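3-oxoacyl-[acyl-carrier-protein] synthase 3 (Pseudomonas aeruginosa, PDB 2X3E) catalyses the condensation of acetyl-CoA with malonyl-ACP that initiates bacterial fatty acid synthesis, working as a homodimer of the thiolase-like fold. Local coordinates at the interface of chains A and B. Coordinates in Å, arbitrary orientation; residue numbers count along the deposited sequence, not the author numbering. Chains: chain A/B, 3-oxoacyl-[acyl-carrier-protein] synthase 3.

Contact 1: the interface of chains A and B. Residues chain A 86-87; chain B 81, 111, 142, 192-194, 312.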
# COMPACT_ATOMS: atom_id res chain seq x y z
N CYS A 86 -4.00 10.22 -6.64
CA CYS A 86 -3.10 9.24 -7.25
C CYS A 86 -1.76 9.29 -6.51
O CYS A 86 -1.13 8.26 -6.27
CB CYS A 86 -2.92 9.51 -8.75
SG CYS A 86 -4.39 9.09 -9.71
N CYS A 87 -1.37 10.50 -6.13
CA CYS A 87 -0.23 10.75 -5.26
C CYS A 87 -0.53 12.02 -4.47
O CYS A 87 -0.96 13.02 -5.05
CB CYS A 87 1.05 10.92 -6.10
SG CYS A 87 2.58 11.06 -5.12
N SER B 81 3.33 4.82 -6.81
CA SER B 81 2.18 5.73 -6.87
C SER B 81 1.61 5.76 -8.28
O SER B 81 0.75 6.58 -8.59
CB SER B 81 2.59 7.16 -6.51
OG SER B 81 3.26 7.21 -5.27
N ALA B 111 4.68 7.56 -1.94
CA ALA B 111 5.34 8.49 -2.84
C ALA B 111 6.86 8.28 -2.87
O ALA B 111 7.32 7.13 -2.99
CB ALA B 111 4.98 9.93 -2.47
N PHE B 142 6.40 8.34 -13.29
CA PHE B 142 5.82 9.68 -13.15
C PHE B 142 5.67 10.43 -14.48
O PHE B 142 4.80 11.30 -14.59
CB PHE B 142 6.62 10.52 -12.13
CG PHE B 142 5.99 10.57 -10.77
CD1 PHE B 142 5.63 9.40 -10.11
CD2 PHE B 142 5.78 11.79 -10.13
CE1 PHE B 142 5.05 9.45 -8.84
CE2 PHE B 142 5.22 11.84 -8.86
CZ PHE B 142 4.85 10.67 -8.22
N LEU B 192 2.82 18.35 -2.82
CA LEU B 192 3.20 17.45 -3.90
C LEU B 192 1.99 16.59 -4.20
O LEU B 192 1.52 15.87 -3.31
CB LEU B 192 4.38 16.57 -3.47
CG LEU B 192 5.72 17.28 -3.21
CD1 LEU B 192 6.54 16.56 -2.15
CD2 LEU B 192 6.50 17.42 -4.51
N MET B 193 1.47 16.66 -5.42
CA MET B 193 0.19 16.01 -5.70
C MET B 193 -0.10 15.66 -7.15
O MET B 193 0.10 16.48 -8.05
CB MET B 193 -0.95 16.91 -5.22
CG MET B 193 -2.31 16.45 -5.73
SD MET B 193 -3.40 16.01 -4.42
CE MET B 193 -3.76 17.63 -3.76
N THR B 194 -0.61 14.45 -7.34
CA THR B 194 -1.22 14.01 -8.59
C THR B 194 -2.69 13.71 -8.30
O THR B 194 -2.99 12.70 -7.66
CB THR B 194 -0.53 12.75 -9.12
OG1 THR B 194 0.88 12.97 -9.19
CG2 THR B 194 -1.06 12.38 -10.50
N ALA B 312 5.79 13.12 -1.03
CA ALA B 312 4.39 13.49 -0.96
C ALA B 312 3.70 12.77 0.19
O ALA B 312 4.04 11.62 0.52
CB ALA B 312 3.69 13.21 -2.28

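Contact 2: the interface of chains A and B. Residues chain A 197, 201-202, 205-207; chain B 195, 197, 209.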
# COMPACT_ATOMS: atom_id res chain seq x y z
N VAL A 197 -6.45 5.83 -15.19
CA VAL A 197 -6.77 6.90 -16.14
C VAL A 197 -5.70 6.97 -17.24
O VAL A 197 -4.51 6.84 -16.97
CB VAL A 197 -6.87 8.27 -15.42
CG1 VAL A 197 -5.53 8.68 -14.81
CG2 VAL A 197 -7.35 9.34 -16.37
N GLU A 201 -7.22 11.17 -20.86
CA GLU A 201 -8.23 11.48 -19.84
C GLU A 201 -7.70 12.46 -18.80
O GLU A 201 -8.44 13.33 -18.34
CB GLU A 201 -8.71 10.21 -19.15
CG GLU A 201 -9.64 9.34 -19.98
CD GLU A 201 -9.98 8.03 -19.28
OE1 GLU A 201 -9.10 7.47 -18.59
OE2 GLU A 201 -11.13 7.57 -19.42
N ARG A 202 -6.43 12.32 -18.42
CA ARG A 202 -5.82 13.23 -17.45
C ARG A 202 -5.75 14.65 -18.02
O ARG A 202 -5.96 15.63 -17.30
CB ARG A 202 -4.43 12.74 -17.04
CG ARG A 202 -3.84 13.50 -15.86
CD ARG A 202 -2.58 12.83 -15.31
NE ARG A 202 -2.87 11.60 -14.58
CZ ARG A 202 -3.39 11.55 -13.35
NH1 ARG A 202 -3.68 12.66 -12.68
NH2 ARG A 202 -3.61 10.37 -12.78
N GLY A 205 -9.32 16.18 -18.10
CA GLY A 205 -9.93 16.37 -16.78
C GLY A 205 -11.21 15.56 -16.64
O GLY A 205 -12.03 15.84 -15.76
N GLN A 206 -11.37 14.56 -17.50
CA GLN A 206 -12.51 13.66 -17.48
C GLN A 206 -12.03 12.25 -17.75
O GLN A 206 -11.33 12.00 -18.74
CB GLN A 206 -13.55 14.07 -18.53
CG GLN A 206 -14.97 13.58 -18.24
CD GLN A 206 -15.16 12.07 -18.36
OE1 GLN A 206 -15.82 11.46 -17.51
NE2 GLN A 206 -14.61 11.47 -19.40
N ALA A 207 -12.41 11.32 -16.88
CA ALA A 207 -12.09 9.91 -17.06
C ALA A 207 -13.37 9.08 -17.13
O ALA A 207 -14.39 9.44 -16.54
CB ALA A 207 -11.20 9.43 -15.92
N PRO B 195 -3.60 14.58 -8.75
CA PRO B 195 -5.01 14.33 -8.42
C PRO B 195 -5.56 13.06 -9.05
O PRO B 195 -5.05 12.61 -10.09
CB PRO B 195 -5.74 15.56 -8.99
CG PRO B 195 -4.67 16.58 -9.26
CD PRO B 195 -3.42 15.82 -9.52
N VAL B 197 -8.57 11.64 -11.21
CA VAL B 197 -9.35 12.34 -12.23
C VAL B 197 -10.85 12.09 -12.04
O VAL B 197 -11.28 10.95 -11.85
CB VAL B 197 -8.93 11.95 -13.66
CG1 VAL B 197 -9.73 12.75 -14.70
CG2 VAL B 197 -7.43 12.16 -13.85
N ASN B 209 -5.36 17.83 -14.56
CA ASN B 209 -5.04 17.11 -13.33
C ASN B 209 -3.70 16.40 -13.43
O ASN B 209 -3.60 15.19 -13.18
CB ASN B 209 -6.15 16.10 -13.00
CG ASN B 209 -7.48 16.77 -12.77
OD1 ASN B 209 -7.62 17.61 -11.89
ND2 ASN B 209 -8.48 16.38 -13.56

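Contact 3: the interface of chains A and B. Residues chain A 194-196, 209; chain B 85-86, 199.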
# COMPACT_ATOMS: atom_id res chain seq x y z
N THR A 194 -10.57 -1.96 -12.09
CA THR A 194 -10.82 -0.55 -12.37
C THR A 194 -9.56 -0.03 -13.04
O THR A 194 -8.53 0.09 -12.39
CB THR A 194 -11.09 0.25 -11.09
OG1 THR A 194 -12.19 -0.34 -10.39
CG2 THR A 194 -11.43 1.71 -11.43
N PRO A 195 -9.63 0.25 -14.35
CA PRO A 195 -8.41 0.70 -15.04
C PRO A 195 -7.88 2.03 -14.52
O PRO A 195 -8.62 2.81 -13.92
CB PRO A 195 -8.85 0.84 -16.50
CG PRO A 195 -10.11 0.06 -16.62
CD PRO A 195 -10.75 0.03 -15.27
N ALA A 196 -6.58 2.27 -14.74
CA ALA A 196 -5.99 3.57 -14.47
C ALA A 196 -6.44 4.55 -15.54
O ALA A 196 -6.78 4.16 -16.65
CB ALA A 196 -4.47 3.47 -14.47
N ASN A 209 -12.93 5.61 -16.54
CA ASN A 209 -12.32 4.36 -16.06
C ASN A 209 -13.19 3.71 -14.98
O ASN A 209 -13.05 3.99 -13.79
CB ASN A 209 -10.88 4.60 -15.57
CG ASN A 209 -10.78 5.61 -14.43
OD1 ASN A 209 -11.37 6.69 -14.48
ND2 ASN A 209 -10.00 5.26 -13.40
N PHE B 85 -3.15 -0.26 -12.57
CA PHE B 85 -4.60 -0.13 -12.42
C PHE B 85 -4.92 0.73 -11.20
O PHE B 85 -4.05 0.98 -10.37
CB PHE B 85 -5.23 -1.52 -12.24
CG PHE B 85 -4.54 -2.60 -13.05
CD1 PHE B 85 -4.65 -2.64 -14.43
CD2 PHE B 85 -3.77 -3.57 -12.41
CE1 PHE B 85 -4.01 -3.62 -15.17
CE2 PHE B 85 -3.14 -4.57 -13.14
CZ PHE B 85 -3.25 -4.59 -14.53
N CYS B 86 -6.16 1.21 -11.11
CA CYS B 86 -6.67 1.75 -9.85
C CYS B 86 -7.04 0.60 -8.92
O CYS B 86 -6.90 0.70 -7.71
CB CYS B 86 -7.89 2.65 -10.09
SG CYS B 86 -7.50 4.17 -10.96
N ARG B 199 -14.73 11.55 -12.78
CA ARG B 199 -15.48 10.84 -13.83
C ARG B 199 -16.75 11.57 -14.28
O ARG B 199 -17.49 11.05 -15.12
CB ARG B 199 -15.83 9.43 -13.35
CG ARG B 199 -14.61 8.56 -13.13
CD ARG B 199 -14.91 7.45 -12.14
NE ARG B 199 -13.87 6.42 -12.10
CZ ARG B 199 -12.95 6.27 -11.15
NH1 ARG B 199 -12.89 7.10 -10.11
NH2 ARG B 199 -12.07 5.28 -11.25

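Contact 1: the interface of chains A and B
A:Cys87 reaches with its thiol into chain B near its active site while its backbone pairs with B:Thr194, an example of a dimer partner probably helping to wall an active site. With SG anti to the backbone N (chi1 -174°), the sulfur points away from the paired backbone, among two alanine methyls and one phenyl ring. SG lies 3.7 Å from CB of B:Ala312 and 3.8 Å from CB of B:Ala111, and CZ of the B:Phe142 ring meets it at 3.9 Å. OG of B:Ser81 lies 3.9 Å from the sulfur SG, and its CB faces O of A:Cys86 and CB of A:Cys87. Nearer the backbone, CB of A:Cys87 rests against CB and OG1 of B:Thr194, whose methyl CG2 turns to CB of A:Cys86. The carbonyl O of B:Thr194 takes two N-H groups: N of A:Cys87 at 3.1 Å, in the carbonyl plane on a lone pair, and N of A:Cys86 at 2.9 Å, nearly in line with the C=O. In return, N of B:Thr194 donates to O of A:Cys87 at 2.7 Å. This antiparallel bridge joins the one-residue strand at A:Cys87 to strand 192-195 of chain B; the site's centre lies about 7 Å from B:Ala112, the catalytic cysteine position, alanine in this structure.

Contact 2: the interface of chains A and B
Helix 199-204 of chain A and the loop that follows it, through A:Ala207, together with A:Val197 in the loop before the helix, meet the end of strand 192-195 of chain B and the loop residues B:Val197 and B:Asn209. The patch illustrates how one arginine can tie together two separate backbone segments of a partner. A:Arg202 leaves its helix with CG anti to the backbone N (chi1 -170°), then bends at chi3 (-72°), which brings NH1 between two carbonyls. NH1 donates to O of B:Asn209 at 2.6 Å, almost straight down the carbonyl bond, and to O of B:Pro195 at 2.9 Å, with an angle of 171° at the hydrogen. Both acceptors lie in the guanidinium plane, and both bonds leave from the one terminal nitrogen. Since backbone carbonyls do the accepting, this grip probably depends more on the course of the backbone than on side-chain identity.

B:Val197 supplies the apolar half. Its CG2 sits over the rim of one guanidinium face and touches CG2 of A:Val197 at 3.8 Å, the two valine side chains crossing at about a right angle. Its other methyl, CG1, presses on the A:Gly205 to A:Gln206 backbone and on CB of A:Ala207. Beside it, ND2 of B:Asn209 approaches CA of A:Gly205 at 3.5 Å. Helix 199-204 and its following loop thus pack against the end of the partner's strand 192-195, and the centre of the site is about 23 Å from A:Ala112.

Contact 3: the interface of chains A and B
A:Asn209 holds CG between its backbone N and carbonyl carbon (chi1 59°), while B:Arg199 starts with CG anti to the carbonyl carbon (chi1 -64°) and then runs extended to NE; together these torsions bring the backbone O of A:Asn209 to the guanidinium edge, the two side chains crossing at about a right angle. The pair shows how an arginine can use its side-on edge on a single oxygen: NH2 of B:Arg199 donates to O of A:Asn209 at 3.0 Å and NE to the same O at 3.1 Å. That oxygen lies in the guanidinium plane, but the two N-H groups reach it differently, NH2 nearly in line with the C=O and NE from well above the carbonyl plane. The side-chain amide is nearly parallel to the guanidinium (planes 14° apart) but offset from it, with CG of A:Asn209 4.0 Å from CZ of B:Arg199. The amide's ND2 is turned to its own chain, donating to O of A:Pro195 at 2.9 Å, a bond that helps fix the rotation of the amide.

Further along, A:Pro195, the end of strand 192-195, forms an antiparallel bridge with B:Phe85. N of B:Cys86 bonds to O of A:Thr194, the twin of a bond seen with the chains exchanged. The methyl CG2 of A:Thr194 touches CB of B:Cys86 at 3.9 Å and, in a roughly perpendicular direction, NH2 of B:Arg199 at 3.6 Å. The thiol SG of B:Cys86 lies 3.4 Å from O of A:Pro195, a weak hydrogen bond at most.

The three contacts lie close together, as a triangular cluster, in the two-fold interface: about 10 Å separates the C-alpha centres of contacts 2 and 3, 14 Å those of contacts 1 and 2, and 16 Å those of contacts 1 and 3. Strand 192-195 runs through all of them, supplied by chain B in contacts 1 and 2 and by chain A in contact 3. Cys86 and Thr194 recur with the chains exchanged between contacts 1 and 3, while Asn209 serves in contacts 2 and 3. Dimer formation and the shaping of the nearby active site thus probably depend on the same segments.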